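Local atomic coordinates of enoyl-CoA hydratase/isomerase family protein (Bacillus anthracis, PDB entry 3KQF), a protein that probably catalyses the reversible hydration of 2-enoyl-CoA thioesters, the second step of fatty acid beta-oxidation, as a member of the crotonase superfamily. Residues A[39-42]-A[43-46]; A[187-190]-A[191-194]; A[176-180]-A[181-185]; A[128-131]-A[132-135]; A[208-211]-A[212-216]. All coordinates share one frame; numbering follows the deposited sequence.

Contact 1 (A[39-42]-A[43-46]); sequences EELQ and NILT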
loop_
_atom_site.group_PDB
_atom_site.type_symbol
_atom_site.label_atom_id
_atom_site.label_comp_id
_atom_site.label_asym_id
_atom_site.label_seq_id
_atom_site.Cartn_x
_atom_site.Cartn_y
_atom_site.Cartn_z
ATOM N N GLU A 39 -5.380 17.188 -27.389
ATOM C CA GLU A 39 -6.696 17.483 -27.993
ATOM C C GLU A 39 -7.297 16.236 -28.660
ATOM O O GLU A 39 -8.461 15.899 -28.426
ATOM C CB GLU A 39 -6.563 18.604 -29.035
ATOM C CG GLU A 39 -7.817 18.886 -29.878
ATOM C CD GLU A 39 -8.972 19.450 -29.079
ATOM O OE1 GLU A 39 -8.758 19.876 -27.918
ATOM O OE2 GLU A 39 -10.098 19.489 -29.626
ATOM N N GLU A 40 -6.501 15.566 -29.493
ATOM C CA GLU A 40 -6.948 14.344 -30.180
ATOM C C GLU A 40 -7.271 13.209 -29.212
ATOM O O GLU A 40 -8.254 12.467 -29.406
ATOM C CB GLU A 40 -5.903 13.867 -31.200
ATOM C CG GLU A 40 -5.775 14.763 -32.397
ATOM C CD GLU A 40 -4.777 14.268 -33.426
ATOM O OE1 GLU A 40 -4.059 13.289 -33.157
ATOM O OE2 GLU A 40 -4.727 14.859 -34.532
ATOM N N LEU A 41 -6.436 13.058 -28.188
ATOM C CA LEU A 41 -6.631 12.024 -27.201
ATOM C C LEU A 41 -7.925 12.275 -26.421
ATOM O O LEU A 41 -8.708 11.360 -26.224
ATOM C CB LEU A 41 -5.402 11.910 -26.289
ATOM C CG LEU A 41 -5.351 10.746 -25.309
ATOM C CD1 LEU A 41 -5.611 9.389 -25.987
ATOM C CD2 LEU A 41 -3.978 10.755 -24.614
ATOM N N GLN A 42 -8.173 13.518 -26.010
ATOM C CA GLN A 42 -9.411 13.841 -25.303
ATOM C C GLN A 42 -10.649 13.543 -26.161
ATOM O O GLN A 42 -11.649 13.068 -25.653
ATOM C CB GLN A 42 -9.434 15.303 -24.853
ATOM C CG GLN A 42 -8.414 15.661 -23.760
ATOM C CD GLN A 42 -8.539 17.104 -23.283
ATOM O OE1 GLN A 42 -9.346 17.867 -23.798
ATOM N NE2 GLN A 42 -7.729 17.481 -22.292
ATOM N N ASN A 43 -10.584 13.853 -27.455
ATOM C CA ASN A 43 -11.714 13.605 -28.353
ATOM C C ASN A 43 -12.010 12.104 -28.472
ATOM O O ASN A 43 -13.167 11.700 -28.435
ATOM C CB ASN A 43 -11.466 14.229 -29.732
ATOM C CG ASN A 43 -11.363 15.754 -29.683
ATOM O OD1 ASN A 43 -11.741 16.384 -28.698
ATOM N ND2 ASN A 43 -10.867 16.351 -30.764
ATOM N N ILE A 44 -10.972 11.279 -28.615
ATOM C CA ILE A 44 -11.178 9.829 -28.726
ATOM C C ILE A 44 -11.646 9.258 -27.381
ATOM O O ILE A 44 -12.477 8.357 -27.353
ATOM C CB ILE A 44 -9.930 9.073 -29.234
ATOM C CG1 ILE A 44 -10.240 7.578 -29.385
ATOM C CG2 ILE A 44 -8.765 9.254 -28.295
ATOM C CD1 ILE A 44 -11.355 7.267 -30.348
ATOM N N LEU A 45 -11.120 9.784 -26.275
ATOM C CA LEU A 45 -11.565 9.331 -24.941
ATOM C C LEU A 45 -13.084 9.601 -24.761
ATOM O O LEU A 45 -13.799 8.777 -24.192
ATOM C CB LEU A 45 -10.732 9.988 -23.846
ATOM C CG LEU A 45 -9.280 9.475 -23.769
ATOM C CD1 LEU A 45 -8.437 10.299 -22.806
ATOM C CD2 LEU A 45 -9.232 7.992 -23.386
ATOM N N THR A 46 -13.563 10.736 -25.275
ATOM C CA THR A 46 -14.996 11.092 -25.205
ATOM C C THR A 46 -15.844 10.111 -25.994
ATOM O O THR A 46 -16.961 9.784 -25.589
ATOM C CB THR A 46 -15.264 12.511 -25.734
ATOM O OG1 THR A 46 -14.495 13.443 -24.982
ATOM C CG2 THR A 46 -16.756 12.889 -25.631
HETATM O O HOH W 1 -10.959 18.171 -26.053
#

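Contact 2 (A[187-190]-A[191-194]); sequences VVPV and HLLE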
loop_
_atom_site.group_PDB
_atom_site.type_symbol
_atom_site.label_atom_id
_atom_site.label_comp_id
_atom_site.label_asym_id
_atom_site.label_seq_id
_atom_site.Cartn_x
_atom_site.Cartn_y
_atom_site.Cartn_z
ATOM N N VAL A 187 5.885 -7.864 -16.819
ATOM C CA VAL A 187 7.046 -7.511 -17.638
ATOM C C VAL A 187 7.237 -8.615 -18.677
ATOM O O VAL A 187 7.249 -9.799 -18.329
ATOM C CB VAL A 187 8.340 -7.267 -16.803
ATOM C CG1 VAL A 187 9.510 -7.009 -17.738
ATOM C CG2 VAL A 187 8.152 -6.093 -15.876
ATOM N N VAL A 188 7.318 -8.223 -19.947
ATOM C CA VAL A 188 7.499 -9.153 -21.055
ATOM C C VAL A 188 8.479 -8.567 -22.075
ATOM O O VAL A 188 8.721 -7.364 -22.080
ATOM C CB VAL A 188 6.150 -9.457 -21.776
ATOM C CG1 VAL A 188 5.132 -9.976 -20.795
ATOM C CG2 VAL A 188 5.606 -8.204 -22.485
ATOM N N PRO A 189 9.037 -9.408 -22.959
ATOM C CA PRO A 189 9.958 -8.888 -23.977
ATOM C C PRO A 189 9.233 -7.901 -24.879
ATOM O O PRO A 189 8.044 -8.093 -25.145
ATOM C CB PRO A 189 10.373 -10.144 -24.759
ATOM C CG PRO A 189 10.069 -11.260 -23.866
ATOM C CD PRO A 189 8.921 -10.870 -23.017
ATOM N N VAL A 190 9.925 -6.865 -25.356
ATOM C CA VAL A 190 9.264 -5.830 -26.177
ATOM C C VAL A 190 8.568 -6.413 -27.414
ATOM O O VAL A 190 7.460 -6.000 -27.769
ATOM C CB VAL A 190 10.230 -4.682 -26.584
ATOM C CG1 VAL A 190 11.205 -5.149 -27.673
ATOM C CG2 VAL A 190 9.443 -3.461 -27.058
ATOM N N HIS A 191 9.185 -7.415 -28.035
ATOM C CA HIS A 191 8.601 -8.023 -29.219
ATOM C C HIS A 191 7.310 -8.800 -28.916
ATOM O O HIS A 191 6.564 -9.115 -29.835
ATOM C CB HIS A 191 9.629 -8.879 -29.965
ATOM C CG HIS A 191 10.216 -9.979 -29.142
ATOM N ND1 HIS A 191 11.227 -9.764 -28.231
ATOM C CD2 HIS A 191 9.952 -11.307 -29.107
ATOM C CE1 HIS A 191 11.555 -10.911 -27.664
ATOM N NE2 HIS A 191 10.794 -11.861 -28.173
ATOM N N LEU A 192 7.042 -9.078 -27.634
ATOM C CA LEU A 192 5.824 -9.776 -27.218
ATOM C C LEU A 192 4.834 -8.881 -26.443
ATOM O O LEU A 192 3.788 -9.341 -25.977
ATOM C CB LEU A 192 6.195 -10.998 -26.370
ATOM C CG LEU A 192 6.914 -12.099 -27.168
ATOM C CD1 LEU A 192 7.358 -13.258 -26.283
ATOM C CD2 LEU A 192 6.028 -12.608 -28.309
ATOM N N LEU A 193 5.152 -7.603 -26.318
ATOM C CA LEU A 193 4.306 -6.693 -25.538
ATOM C C LEU A 193 2.886 -6.585 -26.092
ATOM O O LEU A 193 1.913 -6.687 -25.358
ATOM C CB LEU A 193 4.960 -5.324 -25.474
ATOM C CG LEU A 193 4.195 -4.232 -24.738
ATOM C CD1 LEU A 193 3.877 -4.664 -23.303
ATOM C CD2 LEU A 193 4.984 -2.962 -24.759
ATOM N N GLU A 194 2.767 -6.413 -27.396
ATOM C CA GLU A 194 1.452 -6.277 -27.997
ATOM C C GLU A 194 0.574 -7.511 -27.799
ATOM O O GLU A 194 -0.589 -7.374 -27.429
ATOM C CB GLU A 194 1.571 -5.958 -29.482
ATOM C CG GLU A 194 0.265 -5.461 -30.072
ATOM C CD GLU A 194 0.429 -4.970 -31.492
ATOM O OE1 GLU A 194 0.806 -5.776 -32.368
ATOM O OE2 GLU A 194 0.150 -3.776 -31.726
HETATM O O HOH W 2 4.902 -5.959 -29.259
#

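Contact 3 (A[176-180]-A[181-185]); sequences QEAKE and YGLVE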
loop_
_atom_site.group_PDB
_atom_site.type_symbol
_atom_site.label_atom_id
_atom_site.label_comp_id
_atom_site.label_asym_id
_atom_site.label_seq_id
_atom_site.Cartn_x
_atom_site.Cartn_y
_atom_site.Cartn_z
ATOM N N GLN A 176 12.264 -3.970 -14.607
ATOM C CA GLN A 176 12.476 -4.993 -13.583
ATOM C C GLN A 176 12.320 -4.401 -12.195
ATOM O O GLN A 176 11.678 -5.003 -11.319
ATOM C CB GLN A 176 13.880 -5.623 -13.730
ATOM C CG GLN A 176 14.077 -6.507 -14.957
ATOM C CD GLN A 176 14.073 -5.771 -16.314
ATOM O OE1 GLN A 176 14.381 -4.577 -16.409
ATOM N NE2 GLN A 176 13.762 -6.514 -17.375
ATOM N N GLU A 177 12.911 -3.220 -12.000
ATOM C CA GLU A 177 12.824 -2.504 -10.747
ATOM C C GLU A 177 11.395 -2.063 -10.529
ATOM O O GLU A 177 10.859 -2.189 -9.427
ATOM C CB GLU A 177 13.789 -1.306 -10.724
ATOM C CG GLU A 177 15.255 -1.749 -10.664
ATOM C CD GLU A 177 16.274 -0.637 -10.883
ATOM O OE1 GLU A 177 15.984 0.354 -11.574
ATOM O OE2 GLU A 177 17.421 -0.814 -10.422
ATOM N N ALA A 178 10.762 -1.555 -11.583
ATOM C CA ALA A 178 9.358 -1.151 -11.490
ATOM C C ALA A 178 8.488 -2.325 -11.024
ATOM O O ALA A 178 7.581 -2.139 -10.206
ATOM C CB ALA A 178 8.863 -0.640 -12.810
ATOM N N LYS A 179 8.749 -3.517 -11.565
ATOM C CA LYS A 179 7.988 -4.712 -11.186
ATOM C C LYS A 179 8.205 -5.044 -9.711
ATOM O O LYS A 179 7.257 -5.348 -9.001
ATOM C CB LYS A 179 8.350 -5.929 -12.028
ATOM C CG LYS A 179 7.257 -7.001 -11.935
ATOM C CD LYS A 179 7.663 -8.344 -12.456
ATOM C CE LYS A 179 6.441 -9.271 -12.436
ATOM N NZ LYS A 179 5.637 -9.110 -11.173
ATOM N N GLU A 180 9.454 -4.974 -9.260
ATOM C CA GLU A 180 9.791 -5.236 -7.864
ATOM C C GLU A 180 9.048 -4.272 -6.925
ATOM O O GLU A 180 8.585 -4.681 -5.853
ATOM C CB GLU A 180 11.312 -5.094 -7.685
ATOM C CG GLU A 180 11.842 -5.338 -6.283
ATOM C CD GLU A 180 13.383 -5.309 -6.220
ATOM O OE1 GLU A 180 14.032 -4.935 -7.226
ATOM O OE2 GLU A 180 13.946 -5.664 -5.161
ATOM N N TYR A 181 8.899 -3.020 -7.340
ATOM C CA TYR A 181 8.250 -2.022 -6.478
ATOM C C TYR A 181 6.724 -2.034 -6.544
ATOM O O TYR A 181 6.060 -1.360 -5.743
ATOM C CB TYR A 181 8.715 -0.617 -6.802
ATOM C CG TYR A 181 10.218 -0.388 -6.850
ATOM C CD1 TYR A 181 11.084 -1.079 -6.023
ATOM C CD2 TYR A 181 10.743 0.613 -7.662
ATOM C CE1 TYR A 181 12.459 -0.830 -6.054
ATOM C CE2 TYR A 181 12.122 0.871 -7.695
ATOM C CZ TYR A 181 12.964 0.153 -6.898
ATOM O OH TYR A 181 14.334 0.418 -6.941
ATOM N N GLY A 182 6.179 -2.771 -7.507
ATOM C CA GLY A 182 4.722 -2.840 -7.698
ATOM C C GLY A 182 4.159 -1.750 -8.604
ATOM O O GLY A 182 2.921 -1.555 -8.675
ATOM N N LEU A 183 5.047 -1.052 -9.319
ATOM C CA LEU A 183 4.666 0.009 -10.253
ATOM C C LEU A 183 4.105 -0.590 -11.545
ATOM O O LEU A 183 3.210 -0.015 -12.141
ATOM C CB LEU A 183 5.852 0.952 -10.545
ATOM C CG LEU A 183 5.657 2.060 -11.587
ATOM C CD1 LEU A 183 4.488 3.042 -11.236
ATOM C CD2 LEU A 183 6.969 2.819 -11.746
ATOM N N VAL A 184 4.666 -1.715 -12.012
ATOM C CA VAL A 184 4.099 -2.397 -13.186
ATOM C C VAL A 184 3.710 -3.815 -12.741
ATOM O O VAL A 184 4.367 -4.419 -11.869
ATOM C CB VAL A 184 5.015 -2.395 -14.420
ATOM C CG1 VAL A 184 5.380 -0.941 -14.798
ATOM C CG2 VAL A 184 6.244 -3.268 -14.199
ATOM N N GLU A 185 2.630 -4.328 -13.315
ATOM C CA GLU A 185 2.079 -5.622 -12.917
ATOM C C GLU A 185 2.617 -6.802 -13.714
ATOM O O GLU A 185 2.597 -7.936 -13.219
ATOM C CB GLU A 185 0.539 -5.578 -12.943
ATOM C CG GLU A 185 -0.091 -4.732 -11.787
ATOM C CD GLU A 185 0.075 -3.224 -11.939
ATOM O OE1 GLU A 185 0.270 -2.718 -13.078
ATOM O OE2 GLU A 185 -0.020 -2.520 -10.900
HETATM O O HOH W 3 4.541 -5.844 -9.572
#

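Contact 4 (A[128-131]-A[132-135]); sequences IAAE and SASL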
loop_
_atom_site.group_PDB
_atom_site.type_symbol
_atom_site.label_atom_id
_atom_site.label_comp_id
_atom_site.label_asym_id
_atom_site.label_seq_id
_atom_site.Cartn_x
_atom_site.Cartn_y
_atom_site.Cartn_z
ATOM N N ILE A 128 1.558 -3.169 -18.158
ATOM C CA ILE A 128 2.429 -4.235 -18.681
ATOM C C ILE A 128 3.599 -3.473 -19.302
ATOM O O ILE A 128 3.379 -2.577 -20.125
ATOM C CB ILE A 128 1.787 -5.058 -19.780
ATOM C CG1 ILE A 128 0.437 -5.639 -19.353
ATOM C CG2 ILE A 128 2.761 -6.204 -20.236
ATOM C CD1 ILE A 128 -0.311 -6.271 -20.503
ATOM N N ALA A 129 4.823 -3.809 -18.929
ATOM C CA ALA A 129 6.019 -3.153 -19.469
ATOM C C ALA A 129 6.950 -4.067 -20.252
ATOM O O ALA A 129 7.137 -5.215 -19.902
ATOM C CB ALA A 129 6.820 -2.547 -18.354
ATOM N N ALA A 130 7.584 -3.497 -21.273
ATOM C CA ALA A 130 8.606 -4.185 -22.025
ATOM C C ALA A 130 9.802 -4.306 -21.090
ATOM O O ALA A 130 10.034 -3.402 -20.274
ATOM C CB ALA A 130 9.006 -3.378 -23.264
ATOM N N GLU A 131 10.555 -5.396 -21.219
ATOM C CA GLU A 131 11.772 -5.617 -20.422
ATOM C C GLU A 131 12.727 -4.450 -20.558
ATOM O O GLU A 131 13.479 -4.149 -19.628
ATOM C CB GLU A 131 12.527 -6.900 -20.865
ATOM C CG GLU A 131 11.925 -8.208 -20.383
ATOM C CD GLU A 131 12.754 -9.431 -20.786
ATOM O OE1 GLU A 131 13.012 -9.618 -21.992
ATOM O OE2 GLU A 131 13.132 -10.220 -19.893
ATOM N N SER A 132 12.698 -3.800 -21.725
ATOM C CA SER A 132 13.611 -2.698 -22.027
ATOM C C SER A 132 13.069 -1.312 -21.676
ATOM O O SER A 132 13.759 -0.315 -21.897
ATOM C CB SER A 132 14.003 -2.744 -23.515
ATOM O OG SER A 132 12.841 -2.722 -24.333
ATOM N N ALA A 133 11.852 -1.237 -21.144
ATOM C CA ALA A 133 11.261 0.041 -20.767
ATOM C C ALA A 133 11.907 0.610 -19.521
ATOM O O ALA A 133 12.530 -0.102 -18.724
ATOM C CB ALA A 133 9.745 -0.088 -20.549
ATOM N N SER A 134 11.799 1.923 -19.383
ATOM C CA SER A 134 12.308 2.608 -18.198
ATOM C C SER A 134 11.263 3.617 -17.791
ATOM O O SER A 134 10.535 4.163 -18.647
ATOM C CB SER A 134 13.682 3.253 -18.421
ATOM O OG SER A 134 13.725 4.052 -19.581
ATOM N N LEU A 135 11.147 3.821 -16.486
ATOM C CA LEU A 135 10.153 4.703 -15.939
ATOM C C LEU A 135 10.739 5.643 -14.928
ATOM O O LEU A 135 11.880 5.484 -14.469
ATOM C CB LEU A 135 9.041 3.897 -15.235
ATOM C CG LEU A 135 8.259 2.894 -16.087
ATOM C CD1 LEU A 135 9.018 1.600 -16.244
ATOM C CD2 LEU A 135 6.865 2.650 -15.452
#

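Contact 5 (A[208-211]-A[212-216]); sequences GPIA and VRLAK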
loop_
_atom_site.group_PDB
_atom_site.type_symbol
_atom_site.label_atom_id
_atom_site.label_comp_id
_atom_site.label_asym_id
_atom_site.label_seq_id
_atom_site.Cartn_x
_atom_site.Cartn_y
_atom_site.Cartn_z
ATOM N N GLY A 208 -18.087 -10.703 -17.641
ATOM C CA GLY A 208 -19.348 -9.945 -17.736
ATOM C C GLY A 208 -19.065 -8.460 -17.763
ATOM O O GLY A 208 -18.516 -7.948 -16.817
ATOM N N PRO A 209 -19.446 -7.761 -18.861
ATOM C CA PRO A 209 -19.072 -6.340 -18.927
ATOM C C PRO A 209 -19.724 -5.441 -17.898
ATOM O O PRO A 209 -19.128 -4.446 -17.511
ATOM C CB PRO A 209 -19.435 -5.917 -20.362
ATOM C CG PRO A 209 -20.371 -6.952 -20.861
ATOM C CD PRO A 209 -20.110 -8.231 -20.084
ATOM N N ILE A 210 -20.957 -5.741 -17.490
ATOM C CA ILE A 210 -21.616 -4.925 -16.461
ATOM C C ILE A 210 -20.857 -5.142 -15.153
ATOM O O ILE A 210 -20.554 -4.191 -14.423
ATOM C CB ILE A 210 -23.107 -5.302 -16.303
ATOM C CG1 ILE A 210 -23.872 -4.963 -17.580
ATOM C CG2 ILE A 210 -23.706 -4.615 -15.092
ATOM C CD1 ILE A 210 -25.322 -5.380 -17.552
ATOM N N ALA A 211 -20.474 -6.389 -14.902
ATOM C CA ALA A 211 -19.735 -6.772 -13.698
ATOM C C ALA A 211 -18.334 -6.126 -13.643
ATOM O O ALA A 211 -17.932 -5.570 -12.619
ATOM C CB ALA A 211 -19.613 -8.318 -13.622
ATOM N N VAL A 212 -17.621 -6.158 -14.768
ATOM C CA VAL A 212 -16.283 -5.567 -14.842
ATOM C C VAL A 212 -16.375 -4.052 -14.611
ATOM O O VAL A 212 -15.585 -3.484 -13.848
ATOM C CB VAL A 212 -15.580 -5.889 -16.170
ATOM C CG1 VAL A 212 -14.268 -5.075 -16.338
ATOM C CG2 VAL A 212 -15.291 -7.391 -16.283
ATOM N N ARG A 213 -17.331 -3.404 -15.271
ATOM C CA ARG A 213 -17.516 -1.953 -15.123
ATOM C C ARG A 213 -17.871 -1.581 -13.692
ATOM O O ARG A 213 -17.335 -0.606 -13.151
ATOM C CB ARG A 213 -18.586 -1.422 -16.094
ATOM C CG ARG A 213 -18.149 -1.534 -17.554
ATOM C CD ARG A 213 -18.948 -0.600 -18.473
ATOM N NE ARG A 213 -18.520 -0.687 -19.870
ATOM C CZ ARG A 213 -18.841 0.191 -20.826
ATOM N NH1 ARG A 213 -19.565 1.274 -20.546
ATOM N NH2 ARG A 213 -18.403 0.008 -22.067
ATOM N N LEU A 214 -18.777 -2.349 -13.086
ATOM C CA LEU A 214 -19.154 -2.111 -11.677
ATOM C C LEU A 214 -17.964 -2.366 -10.727
ATOM O O LEU A 214 -17.784 -1.642 -9.736
ATOM C CB LEU A 214 -20.387 -2.952 -11.295
ATOM C CG LEU A 214 -21.732 -2.421 -11.775
ATOM C CD1 LEU A 214 -22.851 -3.479 -11.609
ATOM C CD2 LEU A 214 -22.097 -1.136 -11.018
ATOM N N ALA A 215 -17.148 -3.369 -11.024
ATOM C CA ALA A 215 -15.935 -3.640 -10.224
ATOM C C ALA A 215 -14.984 -2.453 -10.292
ATOM O O ALA A 215 -14.406 -2.048 -9.276
ATOM C CB ALA A 215 -15.220 -4.927 -10.684
ATOM N N LYS A 216 -14.782 -1.905 -11.494
ATOM C CA LYS A 216 -13.914 -0.737 -11.631
ATOM C C LYS A 216 -14.447 0.409 -10.776
ATOM O O LYS A 216 -13.699 1.031 -10.043
ATOM C CB LYS A 216 -13.741 -0.320 -13.108
ATOM C CG LYS A 216 -12.913 0.968 -13.261
ATOM C CD LYS A 216 -12.477 1.301 -14.667
ATOM C CE LYS A 216 -11.561 2.539 -14.692
ATOM N NZ LYS A 216 -11.070 2.831 -16.069
#

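Contact 1 (A[39-42]-A[43-46])
L41 overlaps two side chains of the next helical turn: its CD1 branch lies 3.9 Å from CG2 of I44, and its CG sits 4.0 Å from CD1 of L45. The first torsion sets this up, since at chi1 -172° CG stands beside the carbonyl carbon, from where CG and CD1 can meet both partners. Leucine and isoleucine suit this buried side, where L41 also touches T94 of helix 81-99 and I44 packs on I10 and V12 of strand 10-13.

E39 and N43 face solvent. E39 bends at its second torsion and brings OE2 to ND2 of N43, a weak hydrogen bond of 3.4 Å; the carboxylate and amide planes are nearly perpendicular, 89° apart. A water lies within hydrogen-bonding distance of OE1 of Q42 (2.8 Å) and, less closely, of OD1 of N43 (3.3 Å). Q42 and T46 occupy the edge facing helix 81-99, where NE2 of Q42 bonds to the hydroxyl of T94.

T46 reaches back along the helix. With OG1 opposite the carbonyl carbon and beside the backbone N (chi1 -58°), the hydroxyl can donate to the carbonyl O of Q42 at 2.9 Å, which satisfies it within the helix; the backbone N of T46 donates to the same oxygen from the opposite face of the carbonyl plane. The chemistry implies an amphipathic helix, apolar toward strand 10-13 and helix 81-99, in which backbone bonds carry the structure and the exposed side chains add only weak or water-borne links.

Contact 2 (A[187-190]-A[191-194])
The carbonyl O of V190 is gripped by two donors: the backbone N of L193 at 3.2 Å and a water at 3.0 Å. The same water accepts from the backbone N of E194, so it bridges a carbonyl and an amide at the start of helix 193-206. One residue earlier, the N of L192 donates to O of P189 over 2.9 Å, coming in well above the carbonyl plane, 52° out of it. These two successive bonds, each from a residue to the third one before it, wind the chain tightly between strand and helix.

P189 has side-chain neighbours on two residues. Its CB stands 3.2 Å from CE1 of H191, a close approach in which the imidazole lies obliquely to the pyrrolidine ring, and its CG is 4.1 Å from CD1 of L192. H191 reaches the proline because CG takes the position between backbone N and carbonyl carbon (chi1 58°), which folds the ring back over the preceding residues. Proline, with no N-H to offer and a restricted phi, suits the exit from a strand.

On the side of the turn facing the sheet, CG2 of V188 packs on L193, 3.6 Å from its CA and 4.0 Å from its CD1. Both residues also touch I128 of strand 126-130, so these branched aliphatic groups join the edge of the sheet to the helix that follows. E194, at the exposed start of the helix, forms a salt bridge with K21. A tight turn leading from a beta strand into a helix that packs back on the sheet is typical of alpha/beta folds such as the crotonase core.

Contact 3 (A[176-180]-A[181-185])
Y181 starts with CB 3.7 Å from the carbonyl O of E177, and from there the ring lies back over the preceding helical turn. CG comes to 3.2 Å from that oxygen, which sits over one ring face, offset toward the rim. CE2 and CZ pass CB of E177, CE2 at 4.1 Å, and the hydroxyl beyond bonds to R171. With CG opposite the carbonyl carbon (chi1 -51°), the flat ring can follow the helix surface; R162 adds a cation-pi contact.

On the buried side the single methyl of A178 lets L183 and V184 close in on the helix: CB lies 4.1 Å from CD2 of L183 and 4.0 Å from CG2 of V184. K179 turns its amine away from this pairing, to the carboxylate of E180 of the second subunit.

The helix ends in two backbone bonds. N of L183 donates to O of A178 at 2.9 Å, and inside that bond N of G182 donates to O of K179 at 3.2 Å. G182 has a positive phi (88°), a backbone angle that any side chain would make costly. This pair of bonds, with a glycine in the left-handed helical conformation, makes a Schellman motif that ends helix 175-181.

Contact 4 (A[128-131]-A[132-135])
A130 to A133 form a type I beta turn, closed by the N of A133 donating to O of A130 at 3.0 Å; the N-H points almost straight at its acceptor (162°), yet the donor lies well above the carbonyl plane.

The methyl of A133 meets those of both A130 and A129: its CB is 4.3 Å from CB of A130 and 4.4 Å from CB of A129, and it also approaches the carbonyl O of A130 to 3.3 Å. Alanine suits these buried places because the short methyls allow the chain to double back closely. The corner itself is occupied by two polar, exposed residues. S132 has its OG between the backbone N and the carbonyl carbon (chi1 56°), and that rotamer lays the hydroxyl 4.0 Å from CB of A130, a loose van der Waals contact. E131 extends its chain from the corner, while its backbone O accepts from the amide of Q176.

The turn takes the chain from one sheet to another. Strand 126-130 runs in the six-stranded sheet between strands 105-109 and 186-188, with I128 reaching L193, A197 and I200 of helix 193-206. Strand 134-136 belongs instead to the small three-stranded sheet, between strands 112-114 and 173-174. A133 and L135 pack back on I109 of strand 105-109, tying the two sheets together, and L135 also meets L183 and V184 beyond helix 175-181.

Contact 5 (A[208-211]-A[212-216])
I210 and L214 run alongside each other in the same direction on the first turns of helix 209-222, with CG2 of I210 3.8 Å from CD1 of L214. The I210 torsion makes this possible: with CG1 at chi1 -65°, the CG2 branch falls opposite the backbone N and is left facing L214. This is the i to i+4 ridge of an alpha helix, just inside its N-terminus, where G208 holds the N-cap position and P209 follows as the first helical residue. Proline suits that place, because its ring restricts phi and the first turn does not need its missing N-H. The cap residue also begins the bonding ladder: O of G208 accepts from N of V212 at 2.9 Å.

Around the helix the other side chains turn in different directions. R213 runs extended from CG to NE and leaves over the carbonyl of P209, whose O lies 3.1 Å from CG of R213. The extended chain brings the NH2 donor to the carbonyl of E51, just past helix 35-49. V212 faces another way, with CG2 3.3 Å from O of G208, and it packs on P104 and on T140 of the second subunit. A211 and A215 touch I144 and I167 of the second subunit, and their single methyls let that subunit come close. K216 extends fully, reaching D125 in a salt bridge and the carbonyls of L101 and Q103.

One turn further along the helix, N of A215 donates to O of A211 at 2.8 Å, while CB of A215 stands 3.4 Å from that oxygen.

How the contacts relate
Contacts 2, 3 and 4 form one cluster, with contact 4 centred about 9 Å from each of the others. Strands 126-130 and 186-188 join contacts 4 and 2: V188 N probably bonds to O of A129 (3.0 Å) and V188 O to N of E131 (2.8 Å). Contact 3 meets contact 4 where CD2 of L183 packs 3.7 Å from CD2 of L135. Contact 1 stands apart, its centre 25 to 29 Å from the centres of that cluster. Contact 5, about 9 Å from contact 1 between nearest atoms, shares with contact 3 its touch on the second subunit, so both lie at the subunit interface of the trimer.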